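Local coordinates for protein beta-lactamase (Klebsiella pneumoniae, PDB 6KBY) that probably hydrolyses beta-lactam antibiotics to substituted beta-amino acids, as a class C serine enzyme, and is captured here with a covalently bound nucleotide, at residues Q28-P33 and K348-D353; M35-T40 and Y48-A53; L66-S71 and E203-G208; S193-P198 and Y228-T233. One frame throughout, in Å; residues are numbered along the deposited sequence.

Overall arrangement
Contacts 3 and 4 are buried and hold the same small three-stranded sheet, their centres 8 Å apart: contact 3 runs out to the AMP-bearing serine, and contact 4 pairs strand 231-232 with the opposite edge of that sheet. Contact 2 is the buried terminal hairpin of the large sheet, held by regular backbone bonds. Contact 1, partly buried, joins the end of helix 11-30 to the loop leading into the last helix by apolar and CH-pi packing and a lysine chain, without hydrogen bonds between the two. Along the chain it encloses the other three, and Pro33 O meets Leu52 N to link it with contact 2. Ala53 O and Trp207 N probably bond contacts 2 and 3.

Contact 1 of 4, residues Q28-P33 and K348-D353; sequences QKNNIP and KNYSID
Ile32 packs on Tyr350 where the N-terminal helix 11-30 and the loop leading into the C-terminal helix 352-364 come together in the class C beta-lactamase fold. A Schellman motif turns the chain here: Asn31, with a positive phi of 55°, is the first residue to leave helical angles, and Ile32 follows. The close part has two components. The Ile32 CD1 methyl lies over one face of the Tyr350 ring, offset toward the rim, 3.8 Å from the ring centroid and 20° off the normal, a CH-pi contact. With chi1 at 68°, Tyr350 CG stands between its backbone N and carbonyl carbon, 3.7 Å from Ile32 CD1. Arg355 makes a cation-pi contact with the same ring. Lys348 crosses Pro33 at about a right angle, its CD and CE against the carbonyl oxygens of Asn30 and Asn31, with Lys348 CE 3.2 Å from Asn31 O. The chain bends twice near the tip and carries NZ to a salt bridge with Asp213.

The looser side belongs to the exposed Asn31 and to Asn30. Asn30 ND2 bonds to Gln354 of the last helix, and Asn30 OD1 comes no nearer than 4.1 Å to Tyr350 CB.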
# COMPACT_ATOMS: atom_id res chain seq x y z
N GLN A 28 2.73 15.60 -18.56
CA GLN A 28 3.54 16.54 -19.33
C GLN A 28 4.54 17.25 -18.42
O GLN A 28 5.75 17.22 -18.65
CB GLN A 28 2.63 17.54 -20.04
CG GLN A 28 3.26 18.27 -21.22
CD GLN A 28 4.44 19.13 -20.82
OE1 GLN A 28 4.33 20.00 -19.95
NE2 GLN A 28 5.58 18.88 -21.44
N LYS A 29 4.04 17.90 -17.36
CA LYS A 29 4.92 18.76 -16.59
C LYS A 29 5.91 17.96 -15.76
O LYS A 29 7.03 18.43 -15.53
CB LYS A 29 4.13 19.75 -15.75
CG LYS A 29 3.41 19.18 -14.57
CD LYS A 29 2.66 20.30 -13.89
CE LYS A 29 2.28 19.96 -12.47
NZ LYS A 29 1.57 21.10 -11.83
N ASN A 30 5.55 16.76 -15.32
CA ASN A 30 6.45 15.93 -14.53
C ASN A 30 7.28 14.98 -15.40
O ASN A 30 8.11 14.25 -14.86
CB ASN A 30 5.66 15.12 -13.50
CG ASN A 30 5.09 15.98 -12.40
OD1 ASN A 30 5.81 16.44 -11.52
ND2 ASN A 30 3.78 16.19 -12.44
N ASN A 31 7.05 14.98 -16.71
CA ASN A 31 7.74 14.07 -17.62
C ASN A 31 7.58 12.61 -17.20
O ASN A 31 8.53 11.83 -17.18
CB ASN A 31 9.21 14.45 -17.80
CG ASN A 31 9.79 13.86 -19.06
OD1 ASN A 31 9.11 13.76 -20.08
ND2 ASN A 31 11.06 13.47 -19.00
N ILE A 32 6.35 12.24 -16.85
CA ILE A 32 6.01 10.87 -16.50
C ILE A 32 5.74 10.11 -17.79
O ILE A 32 4.83 10.49 -18.54
CB ILE A 32 4.75 10.83 -15.63
CG1 ILE A 32 4.96 11.59 -14.32
CG2 ILE A 32 4.32 9.39 -15.38
CD1 ILE A 32 3.67 11.95 -13.61
N PRO A 33 6.48 9.04 -18.10
CA PRO A 33 6.27 8.39 -19.41
C PRO A 33 4.93 7.70 -19.55
O PRO A 33 4.32 7.79 -20.62
CB PRO A 33 7.45 7.41 -19.51
CG PRO A 33 8.48 7.98 -18.60
CD PRO A 33 7.71 8.56 -17.44
N LYS A 348 7.15 6.94 -13.11
CA LYS A 348 8.11 7.89 -12.57
C LYS A 348 7.62 8.24 -11.17
O LYS A 348 6.42 8.31 -10.93
CB LYS A 348 8.24 9.15 -13.43
CG LYS A 348 9.20 10.19 -12.85
CD LYS A 348 9.48 11.31 -13.82
CE LYS A 348 10.51 10.89 -14.85
NZ LYS A 348 11.87 10.76 -14.24
N ASN A 349 8.56 8.39 -10.24
CA ASN A 349 8.26 8.78 -8.87
C ASN A 349 8.10 10.29 -8.84
O ASN A 349 9.09 11.03 -8.78
CB ASN A 349 9.40 8.31 -7.96
CG ASN A 349 9.18 8.65 -6.50
OD1 ASN A 349 8.31 9.44 -6.13
ND2 ASN A 349 10.00 8.05 -5.64
N TYR A 350 6.86 10.76 -8.88
CA TYR A 350 6.54 12.18 -8.80
C TYR A 350 5.88 12.46 -7.45
O TYR A 350 5.42 11.55 -6.76
CB TYR A 350 5.66 12.62 -9.97
CG TYR A 350 4.27 12.02 -9.94
CD1 TYR A 350 4.04 10.69 -10.27
CD2 TYR A 350 3.18 12.79 -9.57
CE1 TYR A 350 2.77 10.15 -10.22
CE2 TYR A 350 1.91 12.26 -9.52
CZ TYR A 350 1.71 10.93 -9.84
OH TYR A 350 0.44 10.41 -9.78
N SER A 351 5.83 13.73 -7.07
CA SER A 351 5.60 14.07 -5.68
C SER A 351 4.22 13.65 -5.18
O SER A 351 3.21 13.70 -5.90
CB SER A 351 5.85 15.55 -5.41
OG SER A 351 4.95 16.36 -6.12
N ILE A 352 4.19 13.24 -3.92
CA ILE A 352 2.97 12.72 -3.31
C ILE A 352 1.86 13.76 -3.29
O ILE A 352 0.69 13.43 -3.50
CB ILE A 352 3.27 12.15 -1.91
CG1 ILE A 352 3.89 10.76 -2.05
CG2 ILE A 352 2.02 12.09 -1.06
CD1 ILE A 352 4.49 10.22 -0.77
N ASP A 353 2.20 15.03 -3.05
CA ASP A 353 1.16 16.06 -3.02
C ASP A 353 0.37 16.09 -4.33
O ASP A 353 -0.84 16.32 -4.32
CB ASP A 353 1.77 17.43 -2.72
CG ASP A 353 2.59 17.97 -3.86
OD1 ASP A 353 3.62 17.35 -4.17
OD2 ASP A 353 2.20 18.99 -4.47

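Contact 2 of 4, residues M35-T40 and Y48-A53; sequences MSVAVT and YNYGLA
The Tyr50 ring lies beside Met35, its CD1 rim atom 3.8 Å from Met35 O, which sits at the ring edge and close to the ring plane; Val37 CG2 comes to 4.4 Å from Tyr50 CE1. These residues and Tyr48 share the face of the hairpin 34-41/44-50 that helix 11-30 covers: Tyr50 OH bonds to Asp20 and Tyr48 OH to Glu12 of that helix. The axes of the short segments 35-40 and 48-50 are antiparallel, 168° between their N-to-C directions, and approach to 4.8 Å. Both bonds of two hydrogen-bonded antiparallel pairs are made, Met35 with Tyr50 and Val37 with Tyr48, and the straightest of the four, Val37 N to Tyr48 O, measures 2.9 Å with 168° at the hydrogen.

Between them Ser36 faces Asn49 in a non-hydrogen-bonded pair, bridged instead by side chains on the other face. Ser36 OG, anti to its backbone N, gives a 2.7 Å bond to Asn49 OD1, nearly along the C=O axis (170°). The same hydroxyl is hydrogen-bonded to Ser234 at the start of helix 234-244. Ser36 thus ties the outermost strand to one helix, while the tyrosine hydroxyls tie it to acidic residues of another.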
# COMPACT_ATOMS: atom_id res chain seq x y z
N MET A 35 1.16 6.11 -17.45
CA MET A 35 0.30 5.97 -16.29
C MET A 35 -0.88 5.07 -16.62
O MET A 35 -1.29 4.95 -17.77
CB MET A 35 -0.25 7.30 -15.78
CG MET A 35 0.79 8.20 -15.18
SD MET A 35 0.16 9.65 -14.30
CE MET A 35 -0.63 8.90 -12.87
N SER A 36 -1.44 4.48 -15.57
CA SER A 36 -2.78 3.92 -15.65
C SER A 36 -3.55 4.40 -14.44
O SER A 36 -3.02 4.40 -13.31
CB SER A 36 -2.76 2.39 -15.72
OG SER A 36 -4.08 1.90 -15.86
N VAL A 37 -4.78 4.83 -14.67
CA VAL A 37 -5.67 5.27 -13.62
C VAL A 37 -6.93 4.42 -13.68
O VAL A 37 -7.55 4.32 -14.74
CB VAL A 37 -6.02 6.76 -13.78
CG1 VAL A 37 -7.00 7.20 -12.69
CG2 VAL A 37 -4.75 7.60 -13.75
N ALA A 38 -7.29 3.82 -12.56
CA ALA A 38 -8.48 2.99 -12.46
C ALA A 38 -9.41 3.62 -11.44
O ALA A 38 -8.97 3.98 -10.34
CB ALA A 38 -8.10 1.57 -12.02
N VAL A 39 -10.68 3.75 -11.80
CA VAL A 39 -11.70 4.35 -10.95
C VAL A 39 -12.87 3.38 -10.83
O VAL A 39 -13.29 2.78 -11.83
CB VAL A 39 -12.20 5.69 -11.54
CG1 VAL A 39 -13.35 6.26 -10.75
CG2 VAL A 39 -11.05 6.69 -11.63
N THR A 40 -13.41 3.23 -9.62
CA THR A 40 -14.68 2.55 -9.42
C THR A 40 -15.67 3.49 -8.77
O THR A 40 -15.33 4.23 -7.84
CB THR A 40 -14.52 1.24 -8.61
OG1 THR A 40 -15.77 0.54 -8.60
CG2 THR A 40 -14.08 1.51 -7.17
N TYR A 48 -8.09 3.78 -17.46
CA TYR A 48 -7.56 4.73 -18.43
C TYR A 48 -6.05 4.59 -18.49
O TYR A 48 -5.37 4.69 -17.46
CB TYR A 48 -7.96 6.16 -18.06
CG TYR A 48 -9.46 6.31 -17.94
CD1 TYR A 48 -10.27 6.25 -19.07
CD2 TYR A 48 -10.08 6.48 -16.71
CE1 TYR A 48 -11.65 6.36 -18.97
CE2 TYR A 48 -11.47 6.59 -16.60
CZ TYR A 48 -12.23 6.53 -17.74
OH TYR A 48 -13.61 6.65 -17.66
N ASN A 49 -5.52 4.33 -19.68
CA ASN A 49 -4.09 4.12 -19.88
C ASN A 49 -3.51 5.26 -20.70
O ASN A 49 -4.14 5.75 -21.65
CB ASN A 49 -3.85 2.80 -20.60
CG ASN A 49 -4.37 1.63 -19.80
OD1 ASN A 49 -4.21 1.58 -18.58
ND2 ASN A 49 -5.02 0.69 -20.48
N TYR A 50 -2.29 5.67 -20.34
CA TYR A 50 -1.67 6.84 -20.96
C TYR A 50 -0.20 6.55 -21.23
O TYR A 50 0.51 6.05 -20.35
CB TYR A 50 -1.72 8.04 -20.01
CG TYR A 50 -3.11 8.43 -19.58
CD1 TYR A 50 -3.72 7.84 -18.48
CD2 TYR A 50 -3.82 9.41 -20.27
CE1 TYR A 50 -4.99 8.20 -18.08
CE2 TYR A 50 -5.09 9.77 -19.88
CZ TYR A 50 -5.68 9.16 -18.79
OH TYR A 50 -6.94 9.51 -18.38
N GLY A 51 0.27 6.90 -22.43
CA GLY A 51 1.70 6.96 -22.63
C GLY A 51 2.38 5.60 -22.71
O GLY A 51 1.82 4.62 -23.20
N LEU A 52 3.61 5.57 -22.21
CA LEU A 52 4.57 4.51 -22.49
C LEU A 52 4.98 3.77 -21.23
O LEU A 52 5.40 4.39 -20.24
CB LEU A 52 5.83 5.09 -23.14
CG LEU A 52 5.60 5.88 -24.42
CD1 LEU A 52 6.92 6.41 -24.96
CD2 LEU A 52 4.89 5.01 -25.43
N ALA A 53 4.93 2.44 -21.30
CA ALA A 53 5.52 1.58 -20.29
C ALA A 53 7.04 1.55 -20.41
O ALA A 53 7.74 1.36 -19.41
CB ALA A 53 4.97 0.17 -20.44

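Contact 3 of 4, residues L66-S71 and E203-G208; sequences LFEVGS and ENYAWG. With AMP (adenosine monophosphate), chain B.
Glu68 and Tyr205 meet on the strand that leads to the active-site serine, three residues before it, where strand 67-68 approaches the SxxK motif that opens helix 72-86. From CB, which has no close neighbour in 203-208, the first torsion sets CG anti to the carbonyl carbon (chi1 -63°). Glu68 CG then lies in the plane of the Tyr205 ring, at its edge and 3.5 Å from Tyr205 OH. The extended chain carries CD on to 3.4 Å from Tyr205 OH. At the tip, OE2 accepts a short bond from Tyr205 OH, 2.6 Å, on the anti side of the carboxylate, whose plane is turned 55° from the ring. Val218 N is a second donor to OE2, and Thr325 OG1 bonds to OE1, so both buried oxygens are satisfied. Tyr205, its ring stacked with His217, is one of the donors that hold the carboxylate.

Behind this pair a single backbone bridge joins the segments. Leu66 N bonds to Asn204 O at 2.8 Å, and Ala206 N returns to Leu66 O at 3.0 Å.

Further along 66-71 the chain reaches the nucleotide. Ser71 OG is covalently joined to AMP P at 1.6 Å and also hydrogen-bonded to Lys74, the lysine of the motif. The backbone amide of this serine, which in class C enzymes contributes to the oxyanion hole, here turns to the phosphate: Ser71 N donates to AMP O1P at 2.8 Å, with a bent angle of 138° at the hydrogen.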
# COMPACT_ATOMS: atom_id res chain seq x y z
N LEU A 66 2.33 -3.99 -15.98
CA LEU A 66 2.67 -4.14 -14.58
C LEU A 66 3.52 -2.95 -14.15
O LEU A 66 4.51 -2.60 -14.81
CB LEU A 66 3.47 -5.43 -14.36
CG LEU A 66 2.72 -6.71 -14.70
CD1 LEU A 66 3.69 -7.87 -14.88
CD2 LEU A 66 1.70 -7.04 -13.63
N PHE A 67 3.14 -2.34 -13.03
CA PHE A 67 3.89 -1.26 -12.41
C PHE A 67 4.38 -1.72 -11.04
O PHE A 67 3.69 -2.48 -10.35
CB PHE A 67 3.01 -0.02 -12.18
CG PHE A 67 2.53 0.66 -13.44
CD1 PHE A 67 1.44 0.18 -14.15
CD2 PHE A 67 3.13 1.84 -13.87
CE1 PHE A 67 0.98 0.83 -15.29
CE2 PHE A 67 2.68 2.49 -15.01
CZ PHE A 67 1.61 1.99 -15.72
N GLU A 68 5.56 -1.25 -10.65
CA GLU A 68 5.96 -1.35 -9.26
C GLU A 68 5.10 -0.41 -8.43
O GLU A 68 4.85 0.73 -8.83
CB GLU A 68 7.42 -0.95 -9.10
CG GLU A 68 8.36 -1.88 -9.85
CD GLU A 68 9.80 -1.42 -9.90
OE1 GLU A 68 10.16 -0.41 -9.26
OE2 GLU A 68 10.59 -2.08 -10.61
N VAL A 69 4.65 -0.88 -7.27
CA VAL A 69 3.84 -0.06 -6.40
C VAL A 69 4.49 0.24 -5.06
O VAL A 69 3.88 0.91 -4.22
CB VAL A 69 2.41 -0.61 -6.23
CG1 VAL A 69 1.73 -0.67 -7.59
CG2 VAL A 69 2.43 -1.99 -5.57
N GLY A 70 5.74 -0.18 -4.86
CA GLY A 70 6.45 0.19 -3.65
C GLY A 70 5.62 -0.08 -2.40
O GLY A 70 5.14 -1.19 -2.23
N SER A 71 5.38 0.94 -1.57
CA SER A 71 4.72 0.72 -0.28
C SER A 71 3.25 0.37 -0.34
O SER A 71 2.69 0.05 0.72
CB SER A 71 4.90 1.93 0.63
OG SER A 71 6.27 2.07 0.93
N GLU A 203 7.34 -8.98 -20.64
CA GLU A 203 7.04 -8.03 -21.71
C GLU A 203 6.05 -6.96 -21.28
O GLU A 203 5.96 -5.92 -21.93
CB GLU A 203 6.51 -8.77 -22.94
CG GLU A 203 5.17 -9.47 -22.72
CD GLU A 203 4.60 -10.09 -23.99
OE1 GLU A 203 3.46 -10.59 -23.96
OE2 GLU A 203 5.30 -10.07 -25.03
N ASN A 204 5.31 -7.21 -20.20
CA ASN A 204 4.32 -6.28 -19.67
C ASN A 204 4.85 -5.46 -18.50
O ASN A 204 4.13 -4.59 -18.01
CB ASN A 204 3.08 -7.04 -19.22
CG ASN A 204 2.31 -7.63 -20.37
OD1 ASN A 204 2.21 -7.02 -21.43
ND2 ASN A 204 1.77 -8.83 -20.17
N TYR A 205 6.06 -5.73 -18.05
CA TYR A 205 6.60 -5.07 -16.87
C TYR A 205 7.21 -3.74 -17.30
O TYR A 205 8.27 -3.70 -17.93
CB TYR A 205 7.62 -6.00 -16.22
CG TYR A 205 8.25 -5.57 -14.91
CD1 TYR A 205 7.86 -4.42 -14.23
CD2 TYR A 205 9.28 -6.33 -14.36
CE1 TYR A 205 8.48 -4.05 -13.03
CE2 TYR A 205 9.89 -5.98 -13.19
CZ TYR A 205 9.49 -4.84 -12.52
OH TYR A 205 10.13 -4.52 -11.35
N ALA A 206 6.51 -2.65 -16.99
CA ALA A 206 6.99 -1.32 -17.35
C ALA A 206 8.36 -1.08 -16.73
O ALA A 206 8.70 -1.62 -15.68
CB ALA A 206 6.03 -0.26 -16.81
N TRP A 207 9.15 -0.24 -17.40
CA TRP A 207 10.37 0.28 -16.81
C TRP A 207 10.04 1.54 -16.03
O TRP A 207 9.16 2.31 -16.43
CB TRP A 207 11.42 0.55 -17.88
CG TRP A 207 12.04 -0.72 -18.36
CD1 TRP A 207 11.65 -1.47 -19.44
CD2 TRP A 207 13.11 -1.43 -17.74
NE1 TRP A 207 12.44 -2.59 -19.53
CE2 TRP A 207 13.34 -2.59 -18.50
CE3 TRP A 207 13.89 -1.20 -16.61
CZ2 TRP A 207 14.34 -3.52 -18.17
CZ3 TRP A 207 14.88 -2.11 -16.28
CH2 TRP A 207 15.09 -3.26 -17.06
N GLY A 208 10.70 1.72 -14.89
CA GLY A 208 10.62 2.96 -14.17
C GLY A 208 11.69 3.91 -14.63
O GLY A 208 12.73 3.49 -15.13
P AMP B . 7.01 3.31 0.35
O1P AMP B . 6.80 3.35 -1.13
O2P AMP B . 6.58 4.50 1.17
O5' AMP B . 8.52 2.94 0.67
C5' AMP B . 9.15 1.86 0.00
C4' AMP B . 10.19 2.33 -0.99
O4' AMP B . 11.32 2.91 -0.29
C3' AMP B . 10.80 1.25 -1.86
O3' AMP B . 10.00 0.92 -2.98
C2' AMP B . 12.16 1.82 -2.21
O2' AMP B . 12.05 2.80 -3.24
C1' AMP B . 12.53 2.53 -0.91
N9 AMP B . 13.26 1.64 0.01
C8 AMP B . 12.79 1.16 1.18
N7 AMP B . 13.71 0.37 1.79
C5 AMP B . 14.80 0.34 0.99
C6 AMP B . 16.13 -0.31 1.04
N6 AMP B . 16.48 -1.10 2.08
N1 AMP B . 16.97 -0.08 -0.00
C2 AMP B . 16.62 0.70 -1.04
N3 AMP B . 15.43 1.31 -1.15
C4 AMP B . 14.49 1.18 -0.18

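Contact 4 of 4, residues S193-P198 and Y228-T233; sequences SYLKVP and YGIKTT. With AMP (adenosine monophosphate), chain B.
One edge of the small three-stranded antiparallel sheet is closed here by Tyr194 pairing with Lys231. The pair is of the hydrogen-bonded kind: Lys231 N to Tyr194 O is 2.8 Å and almost straight (175° at the hydrogen), and Tyr194 N to Lys231 O completes it.

Lys231 also carries a polar side-chain contact. Its chain bends at the second torsion (chi2 88°), then runs straight, and NZ is gripped by two backbone carbonyls: Leu195 O across the contact at 2.8 Å and Gly229 O of its own segment at 2.7 Å. The buried NZ is probably charged, and its two bonds link the loop after strand 193-194 to the chain just before strand 231-232. Val197 CG2 covers the base of this lysine, 3.9 Å from Lys231 CB. Leu195 CD2 wedges against Ile230 CD1 at 3.7 Å and stands equally close to Gly229 C. Ser193 OG and Thr232 OG1 form a hydroxyl pair at 2.7 Å, and Ser193 OG also bonds to Asp236.

At the start of the second segment Tyr228 turns toward the ligand pocket, its CB 3.3 Å from AMP O3', while Tyr228 OH bonds to Glu221 N.

Strand 231-232 is the middle one, bonded through Thr232 and Ile230 to Phe67 and Val69 of the neighbouring segment. Leu195 rests on Ile180 of helix 176-187, and Thr233 OG1 caps helix 234-244 through Asp236 N.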
# COMPACT_ATOMS: atom_id res chain seq x y z
N SER A 193 -0.63 -10.05 -10.37
CA SER A 193 0.06 -9.38 -9.28
C SER A 193 1.13 -10.33 -8.79
O SER A 193 0.87 -11.53 -8.62
CB SER A 193 -0.92 -9.08 -8.15
OG SER A 193 -1.95 -8.22 -8.60
N TYR A 194 2.34 -9.82 -8.57
CA TYR A 194 3.48 -10.68 -8.32
C TYR A 194 4.47 -10.01 -7.39
O TYR A 194 4.62 -8.79 -7.38
CB TYR A 194 4.25 -10.97 -9.62
CG TYR A 194 3.38 -11.43 -10.76
CD1 TYR A 194 2.97 -12.75 -10.87
CD2 TYR A 194 2.98 -10.53 -11.74
CE1 TYR A 194 2.18 -13.16 -11.92
CE2 TYR A 194 2.19 -10.94 -12.80
CZ TYR A 194 1.79 -12.25 -12.88
OH TYR A 194 1.01 -12.64 -13.94
N LEU A 195 5.19 -10.84 -6.63
CA LEU A 195 6.46 -10.43 -6.05
C LEU A 195 7.62 -10.68 -7.00
O LEU A 195 8.58 -9.91 -7.01
CB LEU A 195 6.71 -11.16 -4.73
CG LEU A 195 5.72 -10.81 -3.62
CD1 LEU A 195 5.87 -11.76 -2.44
CD2 LEU A 195 5.90 -9.37 -3.17
N LYS A 196 7.55 -11.76 -7.79
CA LYS A 196 8.52 -12.08 -8.83
C LYS A 196 7.76 -12.21 -10.15
O LYS A 196 6.96 -13.14 -10.31
CB LYS A 196 9.21 -13.41 -8.53
CG LYS A 196 10.26 -13.40 -7.43
CD LYS A 196 10.82 -14.80 -7.24
CE LYS A 196 11.91 -14.85 -6.18
NZ LYS A 196 12.15 -16.23 -5.69
N VAL A 197 8.01 -11.31 -11.08
CA VAL A 197 7.29 -11.33 -12.36
C VAL A 197 7.74 -12.54 -13.17
O VAL A 197 8.95 -12.73 -13.37
CB VAL A 197 7.52 -10.03 -13.12
CG1 VAL A 197 6.88 -10.09 -14.50
CG2 VAL A 197 7.00 -8.83 -12.32
N PRO A 198 6.82 -13.37 -13.65
CA PRO A 198 7.21 -14.56 -14.42
C PRO A 198 7.57 -14.21 -15.86
O PRO A 198 7.28 -13.12 -16.36
CB PRO A 198 5.96 -15.44 -14.37
CG PRO A 198 4.83 -14.46 -14.24
CD PRO A 198 5.37 -13.32 -13.41
N TYR A 228 7.97 -3.55 -0.04
CA TYR A 228 7.94 -2.82 -1.32
C TYR A 228 7.96 -3.72 -2.55
O TYR A 228 8.26 -3.21 -3.63
CB TYR A 228 9.10 -1.81 -1.39
CG TYR A 228 10.48 -2.42 -1.15
CD1 TYR A 228 11.14 -3.14 -2.15
CD2 TYR A 228 11.12 -2.29 0.08
CE1 TYR A 228 12.40 -3.72 -1.93
CE2 TYR A 228 12.38 -2.85 0.31
CZ TYR A 228 13.02 -3.57 -0.70
OH TYR A 228 14.26 -4.16 -0.49
N GLY A 229 7.63 -5.01 -2.46
CA GLY A 229 7.90 -5.92 -3.56
C GLY A 229 6.86 -6.10 -4.65
O GLY A 229 7.18 -6.73 -5.66
N ILE A 230 5.64 -5.58 -4.51
CA ILE A 230 4.56 -5.94 -5.43
C ILE A 230 4.71 -5.23 -6.77
O ILE A 230 4.95 -4.02 -6.83
CB ILE A 230 3.19 -5.65 -4.80
CG1 ILE A 230 2.93 -6.55 -3.59
CG2 ILE A 230 2.08 -5.77 -5.84
CD1 ILE A 230 2.56 -7.99 -3.93
N LYS A 231 4.52 -6.00 -7.86
CA LYS A 231 4.29 -5.48 -9.20
C LYS A 231 2.90 -5.94 -9.62
O LYS A 231 2.56 -7.11 -9.42
CB LYS A 231 5.33 -6.02 -10.19
CG LYS A 231 6.78 -5.63 -9.90
CD LYS A 231 7.43 -6.64 -8.95
CE LYS A 231 8.71 -6.15 -8.34
NZ LYS A 231 9.15 -7.25 -7.47
N THR A 232 2.10 -5.03 -10.18
CA THR A 232 0.69 -5.35 -10.41
C THR A 232 0.12 -4.41 -11.46
O THR A 232 0.75 -3.43 -11.87
CB THR A 232 -0.07 -5.27 -9.08
OG1 THR A 232 -1.43 -5.66 -9.28
CG2 THR A 232 -0.03 -3.87 -8.52
N THR A 233 -1.09 -4.73 -11.91
CA THR A 233 -1.82 -3.90 -12.86
C THR A 233 -2.82 -3.02 -12.12
O THR A 233 -3.24 -3.32 -11.00
CB THR A 233 -2.58 -4.75 -13.88
OG1 THR A 233 -3.62 -5.47 -13.19
CG2 THR A 233 -1.66 -5.73 -14.60
P AMP B . 7.01 3.31 0.35
O1P AMP B . 6.80 3.35 -1.13
O2P AMP B . 6.58 4.50 1.17
O5' AMP B . 8.52 2.94 0.67
C5' AMP B . 9.15 1.86 0.00
C4' AMP B . 10.19 2.33 -0.99
O4' AMP B . 11.32 2.91 -0.29
C3' AMP B . 10.80 1.25 -1.86
O3' AMP B . 10.00 0.92 -2.98
C2' AMP B . 12.16 1.82 -2.21
O2' AMP B . 12.05 2.80 -3.24
C1' AMP B . 12.53 2.53 -0.91
N9 AMP B . 13.26 1.64 0.01
C8 AMP B . 12.79 1.16 1.18
N7 AMP B . 13.71 0.37 1.79
C5 AMP B . 14.80 0.34 0.99
C6 AMP B . 16.13 -0.31 1.04
N6 AMP B . 16.48 -1.10 2.08
N1 AMP B . 16.97 -0.08 -0.00
C2 AMP B . 16.62 0.70 -1.04
N3 AMP B . 15.43 1.31 -1.15
C4 AMP B . 14.49 1.18 -0.18